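Diaminobutyrate-pyruvate transaminase and L-2,4-diaminobutyrate decarboxylase (Vibrio parahaemolyticus, PDB 2QMA) probably acts, through the C-terminal domain described here, as a pyridoxal phosphate-dependent decarboxylase, within a longer protein that also carries an aminotransferase domain. Local coordinates at residues A[243-246]-A[247-251]; A[273-277]-A[278-282]; A[470-474]-A[475-479]. All coordinates share one frame; numbering follows the deposited sequence.

Three short runs of chain illustrate how local side-chain contacts accompany helix starts and a strand-to-helix turn. Interaction 1 is the N-terminal turns of helix 245-254 and interaction 2 the capped start of helix 277-287. Their centres lie 14 Å apart, and they touch where Leu245 CD2 packs on Phe279 CE2 at 4.0 Å, so neighbouring helices of the large pyridoxal-phosphate domain meet there. Interaction 3 is the turn between strand 465-471 and the C-terminal helix, with its centre 28 Å from that of interaction 2. It lies nearest the probable active site: the side chain of Leu473 is about 6 Å from that of Lys325, the predicted cofactor lysine, which carries no cofactor here.

Interaction 1: residues A[243-246]-A[247-251]; sequences TKLD and EVIAQ
The carbonyl oxygen of Lys244 takes the N-H of Val248 at 2.9 Å, a nearly straight bond (162° at the hydrogen), while Glu247 CG and Val248 CG2 pack beside the same oxygen. Two further rungs follow in the same i to i+4 pattern: Ile249 N to Leu245 O at 3.1 Å and Ala250 N to Asp246 O at 2.9 Å. Lys244 occupies the N-cap position. A water bridges the entry to the helix, donating to Thr243 O and accepting from Glu247 N, with both bonds 3.0 Å long.

On the solvent side, Lys244 and Glu247 lie alongside each other and point the same way. The lysine chain bends at its second torsion (chi2 -57°), and Glu247 CG stands between its own backbone N and carbonyl carbon (chi1 72°), which lays OE2 along the lysine methylenes, 3.1 Å from Lys244 CD. The charged ends stay further apart, Lys244 NZ being 4.4 Å from Glu247 OE2, so any attraction between them acts without direct contact.

The buried side is apolar: Leu245 CD1 meets Ile249 CD1 at 3.5 Å, one turn apart, and the two branched chains cross at a slant. Met283 and Phe279 of helix 277-287 and Val232 of strand 229-232 also pack on Leu245. Asp246 OD1 turns to that neighbouring helix, pairing with Lys286 and His287. Such a division between an apolar and a polar face is that of an amphipathic helix lying against the sheet, here the connection between parallel strands 229-232 and 258-265 of the large domain.

Interaction 2: residues A[273-277]-A[278-282]; sequences AIDDL and DFIAD
Asp276 turns its carboxylate forward over the first turn of the helix, with CG opposite the backbone N (chi1 -175°), and thereby sets OD1 3.1 Å from Phe279 N. The N-H points almost straight at the oxygen (170°), yet it arrives from above the carboxylate plane, 60° out of it. OD2 of the same group rests 3.6 Å from Phe279 CB. Asp276 is also the centre of an inverse gamma turn, the bend by which the loop enters helix 277-287.

The main chain of the same residue opens the helical ladder. Asp276 O accepts Ile280 N at 3.0 Å in the carbonyl plane, and Leu277 O accepts Ala281 N at 2.9 Å. Ile280 lies along the first of these carbonyls, its CG1 3.3 Å from Asp276 O, and reaches on until its methyl CD1 packs at 3.7 Å on CB, the methylene of Asp275, the residue before the N-cap. The carboxylate oxygens of Asp275 are occupied by the backbone N-H groups of Thr265, at the end of strand 258-265, and Met240, in the loop before helix 245-254. Further along, Asp278 and Asp282 share Arg315.

With Asp276 at the N-cap, one residue supplies two acceptors, OD1 and O, to successive N-H groups of the first turn. A carboxylate in that position faces the positive end of the helix dipole, which would probably stabilise its negative charge.

Interaction 3: residues A[470-474]-A[475-479]; sequences FTILN and PCLTT
The side-chain amide of Asn474 offers one face to Leu477, whose CD2 sits over it 4.0 Å from ND2, while its oxygen end is turned to the main chain of the Pro475-Cys476 step. Cys476 N donates to Asn474 OD1 at 2.8 Å from the same side of the plane as the leucine methyl, 36° above the carbonyl plane, and the bond is bent (145° at the hydrogen). Cys476 CB adds a close contact to that oxygen at 3.2 Å. With CG opposite its own backbone N (chi1 -174°), the asparagine swings its amide forward along the chain instead of back over the strand. Pro475 N also lies 3.0 Å from OD1 but carries no hydrogen, and the bond therefore passes to the next residue. A side-chain oxygen bound to the N-H two residues on defines an Asx turn, here with proline in the middle.

Leu477 then folds back across the asparagine, its CG 3.6 Å from Asn474 O and 3.9 Å from Asn474 CB. CD1 continues inward to Ile472 CG2 at 4.1 Å, the two side chains meeting at a slant. Phe482 of helix 479-495 packs on both Ile472 and Leu477, and thus joins the turn to the C-terminal helix that follows.

The bent hydrogen bond closes a turn whose carbonyls at Pro475 and Leu477 meet the second subunit, both accepting from its Gln16. Leu473, just before the turn, binds Tyr328 OH through its backbone oxygen and lies near the predicted cofactor lysine, Lys325. Among Ile472, Asn474, Cys476 and Leu477, the chemistry is that of one neutral hydrogen bond combined with apolar packing.

Interaction 1: residues A[243-246]-A[247-251]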
ATOM      1  N   THR A 243       7.950 -18.582  31.256  1.00 17.62           N
ATOM      2  CA  THR A 243       8.080 -18.873  32.693  1.00 19.82           C
ATOM      3  C   THR A 243       7.114 -18.109  33.570  1.00 19.85           C
ATOM      4  O   THR A 243       6.508 -18.680  34.443  1.00 21.19           O
ATOM      5  CB  THR A 243       9.534 -18.588  33.235  1.00 19.53           C
ATOM      6  OG1 THR A 243      10.478 -19.317  32.451  1.00 23.70           O
ATOM      7  CG2 THR A 243       9.657 -19.073  34.633  1.00 22.56           C
ATOM      8  N   LYS A 244       6.975 -16.813  33.364  1.00 21.37           N
ATOM      9  CA  LYS A 244       6.033 -16.057  34.216  1.00 22.36           C
ATOM     10  C   LYS A 244       4.812 -15.498  33.470  1.00 21.30           C
ATOM     11  O   LYS A 244       4.157 -14.580  33.954  1.00 21.98           O
ATOM     12  CB  LYS A 244       6.789 -14.941  34.972  1.00 24.16           C
ATOM     13  CG  LYS A 244       8.043 -15.431  35.706  1.00 25.99           C
ATOM     14  CD  LYS A 244       7.731 -16.562  36.713  1.00 31.32           C
ATOM     15  CE  LYS A 244       8.920 -16.884  37.615  1.00 31.48           C
ATOM     16  NZ  LYS A 244       8.530 -17.885  38.648  1.00 37.13           N
ATOM     17  N   LEU A 245       4.498 -16.058  32.305  1.00 18.93           N
ATOM     18  CA  LEU A 245       3.547 -15.447  31.443  1.00 16.26           C
ATOM     19  C   LEU A 245       2.199 -15.630  32.115  1.00 16.63           C
ATOM     20  O   LEU A 245       1.438 -14.668  32.241  1.00 16.14           O
ATOM     21  CB  LEU A 245       3.596 -16.063  30.036  1.00 17.02           C
ATOM     22  CG  LEU A 245       2.422 -15.777  29.072  1.00 15.85           C
ATOM     23  CD1 LEU A 245       2.217 -14.232  28.868  1.00 14.41           C
ATOM     24  CD2 LEU A 245       2.594 -16.500  27.727  1.00 15.51           C
ATOM     25  N   ASP A 246       1.919 -16.852  32.585  1.00 15.64           N
ATOM     26  CA  ASP A 246       0.641 -17.096  33.266  1.00 16.19           C
ATOM     27  C   ASP A 246       0.457 -16.167  34.462  1.00 16.77           C
ATOM     28  O   ASP A 246      -0.601 -15.606  34.605  1.00 16.03           O
ATOM     29  CB  ASP A 246       0.466 -18.550  33.655  1.00 15.34           C
ATOM     30  CG  ASP A 246      -0.915 -18.834  34.205  1.00 17.82           C
ATOM     31  OD1 ASP A 246      -1.895 -18.855  33.436  1.00 14.23           O
ATOM     32  OD2 ASP A 246      -1.019 -19.028  35.419  1.00 16.62           O
ATOM     33  N   GLU A 247       1.491 -16.003  35.305  1.00 18.18           N
ATOM     34  CA  GLU A 247       1.373 -15.156  36.502  1.00 20.02           C
ATOM     35  C   GLU A 247       1.226 -13.641  36.175  1.00 19.25           C
ATOM     36  O   GLU A 247       0.491 -12.938  36.868  1.00 18.74           O
ATOM     37  CB  GLU A 247       2.493 -15.433  37.549  1.00 20.56           C
ATOM     38  CG  GLU A 247       3.875 -14.946  37.174  1.00 24.13           C
ATOM     39  CD  GLU A 247       4.875 -14.828  38.379  1.00 26.15           C
ATOM     40  OE1 GLU A 247       4.550 -15.184  39.556  1.00 32.63           O
ATOM     41  OE2 GLU A 247       6.007 -14.371  38.129  1.00 33.32           O
ATOM     42  N   VAL A 248       1.911 -13.161  35.130  1.00 18.79           N
ATOM     43  CA  VAL A 248       1.780 -11.771  34.651  1.00 18.41           C
ATOM     44  C   VAL A 248       0.319 -11.495  34.228  1.00 17.36           C
ATOM     45  O   VAL A 248      -0.259 -10.470  34.591  1.00 16.84           O
ATOM     46  CB  VAL A 248       2.795 -11.452  33.502  1.00 18.55           C
ATOM     47  CG1 VAL A 248       2.353 -10.246  32.674  1.00 21.46           C
ATOM     48  CG2 VAL A 248       4.210 -11.170  34.084  1.00 20.80           C
ATOM     49  N   ILE A 249      -0.268 -12.416  33.471  1.00 15.00           N
ATOM     50  CA  ILE A 249      -1.638 -12.269  33.050  1.00 14.15           C
ATOM     51  C   ILE A 249      -2.572 -12.352  34.274  1.00 14.77           C
ATOM     52  O   ILE A 249      -3.461 -11.514  34.433  1.00 13.55           O
ATOM     53  CB  ILE A 249      -2.000 -13.337  32.018  1.00 12.71           C
ATOM     54  CG1 ILE A 249      -1.193 -13.100  30.760  1.00 10.43           C
ATOM     55  CG2 ILE A 249      -3.529 -13.278  31.710  1.00 14.69           C
ATOM     56  CD1 ILE A 249      -1.163 -14.252  29.798  1.00 14.06           C
ATOM     57  N   ALA A 250      -2.356 -13.355  35.149  1.00 15.11           N
ATOM     58  CA  ALA A 250      -3.227 -13.526  36.319  1.00 16.55           C
ATOM     59  C   ALA A 250      -3.211 -12.269  37.172  1.00 16.49           C
ATOM     60  O   ALA A 250      -4.243 -11.812  37.633  1.00 16.99           O
ATOM     61  CB  ALA A 250      -2.790 -14.739  37.147  1.00 16.97           C
ATOM     62  N   GLN A 251      -2.029 -11.707  37.372  1.00 17.28           N
ATOM     63  CA  GLN A 251      -1.865 -10.507  38.189  0.50 17.79           C
ATOM     64  C   GLN A 251      -2.543  -9.283  37.570  1.00 17.10           C
ATOM     65  O   GLN A 251      -3.120  -8.441  38.291  1.00 17.01           O
ATOM     66  CB  GLN A 251      -0.374 -10.227  38.413  0.50 18.14           C
ATOM     67  CG  GLN A 251      -0.070  -9.386  39.657  0.50 21.52           C
ATOM     68  CD  GLN A 251      -0.062  -7.897  39.384  0.50 24.92           C
ATOM     69  OE1 GLN A 251       0.270  -7.460  38.277  0.50 26.75           O
ATOM     70  NE2 GLN A 251      -0.421  -7.097  40.400  0.50 24.45           N
TER
HETATM   71  O   HOH W   1       3.778 -17.983  35.550  1.00 29.65           O

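Interaction 2: residues A[273-277]-A[278-282]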
ATOM      1  N   ALA A 273      14.202 -15.176  16.449  1.00 15.13           N
ATOM      2  CA  ALA A 273      13.588 -16.085  17.418  1.00 14.41           C
ATOM      3  C   ALA A 273      12.082 -16.289  17.111  1.00 13.32           C
ATOM      4  O   ALA A 273      11.396 -15.357  16.647  1.00 12.58           O
ATOM      5  CB  ALA A 273      13.760 -15.497  18.838  1.00 15.49           C
ATOM      6  N   ILE A 274      11.614 -17.503  17.382  1.00 12.24           N
ATOM      7  CA  ILE A 274      10.213 -17.894  17.204  1.00 13.14           C
ATOM      8  C   ILE A 274       9.636 -18.244  18.581  1.00 11.75           C
ATOM      9  O   ILE A 274      10.053 -19.225  19.222  1.00 11.31           O
ATOM     10  CB  ILE A 274      10.034 -19.026  16.135  1.00 12.14           C
ATOM     11  CG1 ILE A 274      10.695 -18.607  14.812  1.00 14.85           C
ATOM     12  CG2 ILE A 274       8.504 -19.319  15.940  1.00 12.86           C
ATOM     13  CD1 ILE A 274      10.571 -19.670  13.645  1.00 13.99           C
ATOM     14  N   ASP A 275       8.727 -17.394  19.063  1.00 11.13           N
ATOM     15  CA  ASP A 275       8.038 -17.634  20.329  1.00 12.65           C
ATOM     16  C   ASP A 275       7.398 -19.036  20.324  1.00 12.45           C
ATOM     17  O   ASP A 275       7.178 -19.647  19.258  1.00 12.61           O
ATOM     18  CB  ASP A 275       6.960 -16.564  20.599  1.00 12.60           C
ATOM     19  CG  ASP A 275       7.549 -15.172  20.851  1.00 15.24           C
ATOM     20  OD1 ASP A 275       8.713 -15.034  21.313  1.00 15.97           O
ATOM     21  OD2 ASP A 275       6.844 -14.201  20.559  1.00 15.65           O
ATOM     22  N   ASP A 276       7.181 -19.568  21.519  1.00 11.35           N
ATOM     23  CA  ASP A 276       6.433 -20.775  21.692  1.00 11.93           C
ATOM     24  C   ASP A 276       4.920 -20.501  21.445  1.00 12.36           C
ATOM     25  O   ASP A 276       4.126 -20.217  22.383  1.00 12.83           O
ATOM     26  CB  ASP A 276       6.666 -21.325  23.118  1.00 12.17           C
ATOM     27  CG  ASP A 276       6.004 -22.676  23.327  1.00 14.99           C
ATOM     28  OD1 ASP A 276       5.142 -23.057  22.501  1.00 12.97           O
ATOM     29  OD2 ASP A 276       6.314 -23.328  24.361  1.00 17.97           O
ATOM     30  N   LEU A 277       4.553 -20.554  20.167  1.00 13.81           N
ATOM     31  CA  LEU A 277       3.232 -20.185  19.703  1.00 11.56           C
ATOM     32  C   LEU A 277       2.166 -21.121  20.279  1.00 12.43           C
ATOM     33  O   LEU A 277       1.065 -20.708  20.552  1.00 11.42           O
ATOM     34  CB  LEU A 277       3.206 -20.236  18.174  1.00 13.05           C
ATOM     35  CG  LEU A 277       4.063 -19.255  17.375  1.00 12.19           C
ATOM     36  CD1 LEU A 277       3.671 -19.306  15.820  1.00 11.81           C
ATOM     37  CD2 LEU A 277       3.994 -17.829  17.988  1.00  9.38           C
ATOM     38  N   ASP A 278       2.498 -22.397  20.448  1.00 12.14           N
ATOM     39  CA  ASP A 278       1.537 -23.335  21.033  1.00 12.79           C
ATOM     40  C   ASP A 278       1.185 -23.012  22.479  1.00 11.39           C
ATOM     41  O   ASP A 278       0.042 -23.059  22.878  1.00  8.97           O
ATOM     42  CB  ASP A 278       2.073 -24.765  20.910  1.00 15.01           C
ATOM     43  CG  ASP A 278       0.965 -25.774  20.869  1.00 19.21           C
ATOM     44  OD1 ASP A 278       0.047 -25.640  20.045  1.00 21.06           O
ATOM     45  OD2 ASP A 278       1.020 -26.715  21.650  1.00 21.71           O
ATOM     46  N   PHE A 279       2.180 -22.684  23.282  1.00  9.81           N
ATOM     47  CA  PHE A 279       1.881 -22.264  24.676  1.00 10.07           C
ATOM     48  C   PHE A 279       1.133 -20.927  24.753  1.00  9.19           C
ATOM     49  O   PHE A 279       0.233 -20.754  25.589  1.00  9.00           O
ATOM     50  CB  PHE A 279       3.161 -22.160  25.512  1.00 10.77           C
ATOM     51  CG  PHE A 279       2.899 -21.889  26.945  1.00 11.88           C
ATOM     52  CD1 PHE A 279       2.578 -22.928  27.808  1.00 13.16           C
ATOM     53  CD2 PHE A 279       2.948 -20.588  27.443  1.00 10.56           C
ATOM     54  CE1 PHE A 279       2.325 -22.670  29.175  1.00 14.13           C
ATOM     55  CE2 PHE A 279       2.710 -20.326  28.768  1.00 13.13           C
ATOM     56  CZ  PHE A 279       2.400 -21.383  29.657  1.00 14.19           C
ATOM     57  N   ILE A 280       1.485 -20.005  23.865  1.00  8.08           N
ATOM     58  CA  ILE A 280       0.790 -18.719  23.808  1.00  8.91           C
ATOM     59  C   ILE A 280      -0.685 -19.016  23.459  1.00  8.62           C
ATOM     60  O   ILE A 280      -1.604 -18.437  24.046  1.00  8.96           O
ATOM     61  CB  ILE A 280       1.452 -17.801  22.821  1.00  7.95           C
ATOM     62  CG1 ILE A 280       2.819 -17.385  23.396  1.00 11.04           C
ATOM     63  CG2 ILE A 280       0.597 -16.522  22.579  1.00  7.26           C
ATOM     64  CD1 ILE A 280       3.694 -16.567  22.441  1.00 14.08           C
ATOM     65  N   ALA A 281      -0.900 -19.960  22.548  1.00  8.66           N
ATOM     66  CA  ALA A 281      -2.261 -20.318  22.131  1.00 11.27           C
ATOM     67  C   ALA A 281      -3.008 -20.908  23.315  1.00 10.32           C
ATOM     68  O   ALA A 281      -4.228 -20.683  23.492  1.00 12.43           O
ATOM     69  CB  ALA A 281      -2.260 -21.287  20.886  1.00 11.66           C
ATOM     70  N   ASP A 282      -2.298 -21.668  24.152  1.00 10.43           N
ATOM     71  CA  ASP A 282      -2.940 -22.248  25.341  1.00 10.45           C
ATOM     72  C   ASP A 282      -3.254 -21.188  26.354  1.00 10.09           C
ATOM     73  O   ASP A 282      -4.243 -21.313  27.049  1.00 10.51           O
ATOM     74  CB  ASP A 282      -2.065 -23.328  25.980  1.00 10.47           C
ATOM     75  CG  ASP A 282      -1.947 -24.583  25.106  1.00 13.14           C
ATOM     76  OD1 ASP A 282      -2.893 -24.888  24.333  1.00 13.14           O
ATOM     77  OD2 ASP A 282      -0.923 -25.258  25.213  1.00 17.17           O
TER

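Interaction 3: residues A[470-474]-A[475-479]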
ATOM      1  N   PHE A 470      23.940  -9.284  10.177  1.00 18.07           N
ATOM      2  CA  PHE A 470      23.643  -9.821   8.867  1.00 17.98           C
ATOM      3  C   PHE A 470      22.195 -10.343   8.973  1.00 17.94           C
ATOM      4  O   PHE A 470      21.868 -11.133   9.884  1.00 18.24           O
ATOM      5  CB  PHE A 470      24.508 -11.059   8.518  1.00 17.68           C
ATOM      6  CG  PHE A 470      26.003 -10.824   8.348  1.00 17.64           C
ATOM      7  CD1 PHE A 470      26.556  -9.565   8.097  1.00 19.86           C
ATOM      8  CD2 PHE A 470      26.856 -11.932   8.354  1.00 17.07           C
ATOM      9  CE1 PHE A 470      27.982  -9.424   7.895  1.00 16.98           C
ATOM     10  CE2 PHE A 470      28.246 -11.802   8.144  1.00 18.31           C
ATOM     11  CZ  PHE A 470      28.805 -10.546   7.936  1.00 17.20           C
ATOM     12  N   THR A 471      21.370  -9.946   8.014  1.00 17.31           N
ATOM     13  CA  THR A 471      20.106 -10.604   7.718  1.00 18.99           C
ATOM     14  C   THR A 471      20.262 -11.340   6.393  1.00 17.46           C
ATOM     15  O   THR A 471      20.225 -10.729   5.296  1.00 18.63           O
ATOM     16  CB  THR A 471      18.962  -9.578   7.693  1.00 18.68           C
ATOM     17  OG1 THR A 471      18.932  -8.934   8.971  1.00 19.49           O
ATOM     18  CG2 THR A 471      17.600 -10.280   7.474  1.00 20.78           C
ATOM     19  N   ILE A 472      20.547 -12.633   6.488  1.00 18.53           N
ATOM     20  CA  ILE A 472      20.807 -13.426   5.285  1.00 17.85           C
ATOM     21  C   ILE A 472      19.506 -13.812   4.571  1.00 18.08           C
ATOM     22  O   ILE A 472      18.668 -14.565   5.102  1.00 19.56           O
ATOM     23  CB  ILE A 472      21.641 -14.695   5.576  1.00 17.81           C
ATOM     24  CG1 ILE A 472      22.883 -14.351   6.419  1.00 17.48           C
ATOM     25  CG2 ILE A 472      22.020 -15.389   4.229  1.00 15.75           C
ATOM     26  CD1 ILE A 472      23.513 -15.576   7.165  1.00 18.73           C
ATOM     27  N   LEU A 473      19.317 -13.281   3.374  1.00 18.58           N
ATOM     28  CA  LEU A 473      18.091 -13.577   2.636  1.00 18.40           C
ATOM     29  C   LEU A 473      18.363 -14.206   1.304  1.00 17.68           C
ATOM     30  O   LEU A 473      17.674 -15.126   0.901  1.00 16.98           O
ATOM     31  CB  LEU A 473      17.212 -12.343   2.428  1.00 19.01           C
ATOM     32  CG  LEU A 473      16.540 -11.652   3.628  1.00 21.43           C
ATOM     33  CD1 LEU A 473      15.656 -10.471   3.173  1.00 19.52           C
ATOM     34  CD2 LEU A 473      15.750 -12.644   4.518  1.00 20.53           C
ATOM     35  N   ASN A 474      19.354 -13.677   0.600  1.00 17.25           N
ATOM     36  CA  ASN A 474      19.686 -14.177  -0.731  1.00 17.24           C
ATOM     37  C   ASN A 474      20.125 -15.655  -0.606  1.00 16.15           C
ATOM     38  O   ASN A 474      21.073 -15.955   0.131  1.00 16.40           O
ATOM     39  CB  ASN A 474      20.781 -13.308  -1.333  1.00 16.35           C
ATOM     40  CG  ASN A 474      21.093 -13.652  -2.772  1.00 18.46           C
ATOM     41  OD1 ASN A 474      20.832 -14.767  -3.245  1.00 20.46           O
ATOM     42  ND2 ASN A 474      21.672 -12.689  -3.487  1.00 20.73           N
ATOM     43  N   PRO A 475      19.407 -16.581  -1.291  1.00 16.01           N
ATOM     44  CA  PRO A 475      19.735 -18.007  -1.148  1.00 16.85           C
ATOM     45  C   PRO A 475      20.902 -18.442  -2.038  1.00 17.34           C
ATOM     46  O   PRO A 475      21.246 -19.635  -2.090  1.00 17.53           O
ATOM     47  CB  PRO A 475      18.410 -18.700  -1.515  1.00 17.19           C
ATOM     48  CG  PRO A 475      17.798 -17.780  -2.577  1.00 15.61           C
ATOM     49  CD  PRO A 475      18.279 -16.369  -2.216  1.00 15.83           C
ATOM     50  N   CYS A 476      21.533 -17.467  -2.714  1.00 17.47           N
ATOM     51  CA  CYS A 476      22.540 -17.757  -3.760  1.00 17.06           C
ATOM     52  C   CYS A 476      23.971 -17.395  -3.369  1.00 16.28           C
ATOM     53  O   CYS A 476      24.875 -17.426  -4.193  1.00 17.21           O
ATOM     54  CB  CYS A 476      22.136 -17.018  -5.056  1.00 17.75           C
ATOM     55  SG  CYS A 476      20.633 -17.658  -5.820  1.00 20.47           S
ATOM     56  N   LEU A 477      24.161 -17.034  -2.111  1.00 17.38           N
ATOM     57  CA  LEU A 477      25.453 -16.689  -1.523  1.00 17.08           C
ATOM     58  C   LEU A 477      26.281 -17.925  -1.176  1.00 16.67           C
ATOM     59  O   LEU A 477      25.730 -18.968  -0.871  1.00 15.86           O
ATOM     60  CB  LEU A 477      25.217 -15.875  -0.243  1.00 17.03           C
ATOM     61  CG  LEU A 477      24.354 -14.609  -0.359  1.00 18.52           C
ATOM     62  CD1 LEU A 477      24.123 -13.987   1.037  1.00 20.49           C
ATOM     63  CD2 LEU A 477      24.948 -13.585  -1.319  1.00 21.23           C
ATOM     64  N   THR A 478      27.613 -17.788  -1.233  1.00 16.22           N
ATOM     65  CA  THR A 478      28.531 -18.905  -1.003  1.00 16.71           C
ATOM     66  C   THR A 478      29.429 -18.585   0.177  1.00 17.00           C
ATOM     67  O   THR A 478      29.479 -17.442   0.636  1.00 17.19           O
ATOM     68  CB  THR A 478      29.452 -19.151  -2.250  1.00 16.96           C
ATOM     69  OG1 THR A 478      30.161 -17.946  -2.522  1.00 17.66           O
ATOM     70  CG2 THR A 478      28.642 -19.502  -3.472  1.00 17.32           C
ATOM     71  N   THR A 479      30.138 -19.603   0.673  1.00 17.97           N
ATOM     72  CA  THR A 479      31.115 -19.435   1.752  1.00 18.24           C
ATOM     73  C   THR A 479      32.067 -18.291   1.426  1.00 17.59           C
ATOM     74  O   THR A 479      32.324 -17.444   2.267  1.00 17.52           O
ATOM     75  CB  THR A 479      31.938 -20.745   1.986  1.00 19.38           C
ATOM     76  OG1 THR A 479      31.039 -21.848   2.116  1.00 21.21           O
ATOM     77  CG2 THR A 479      32.814 -20.649   3.243  1.00 20.00           C
TER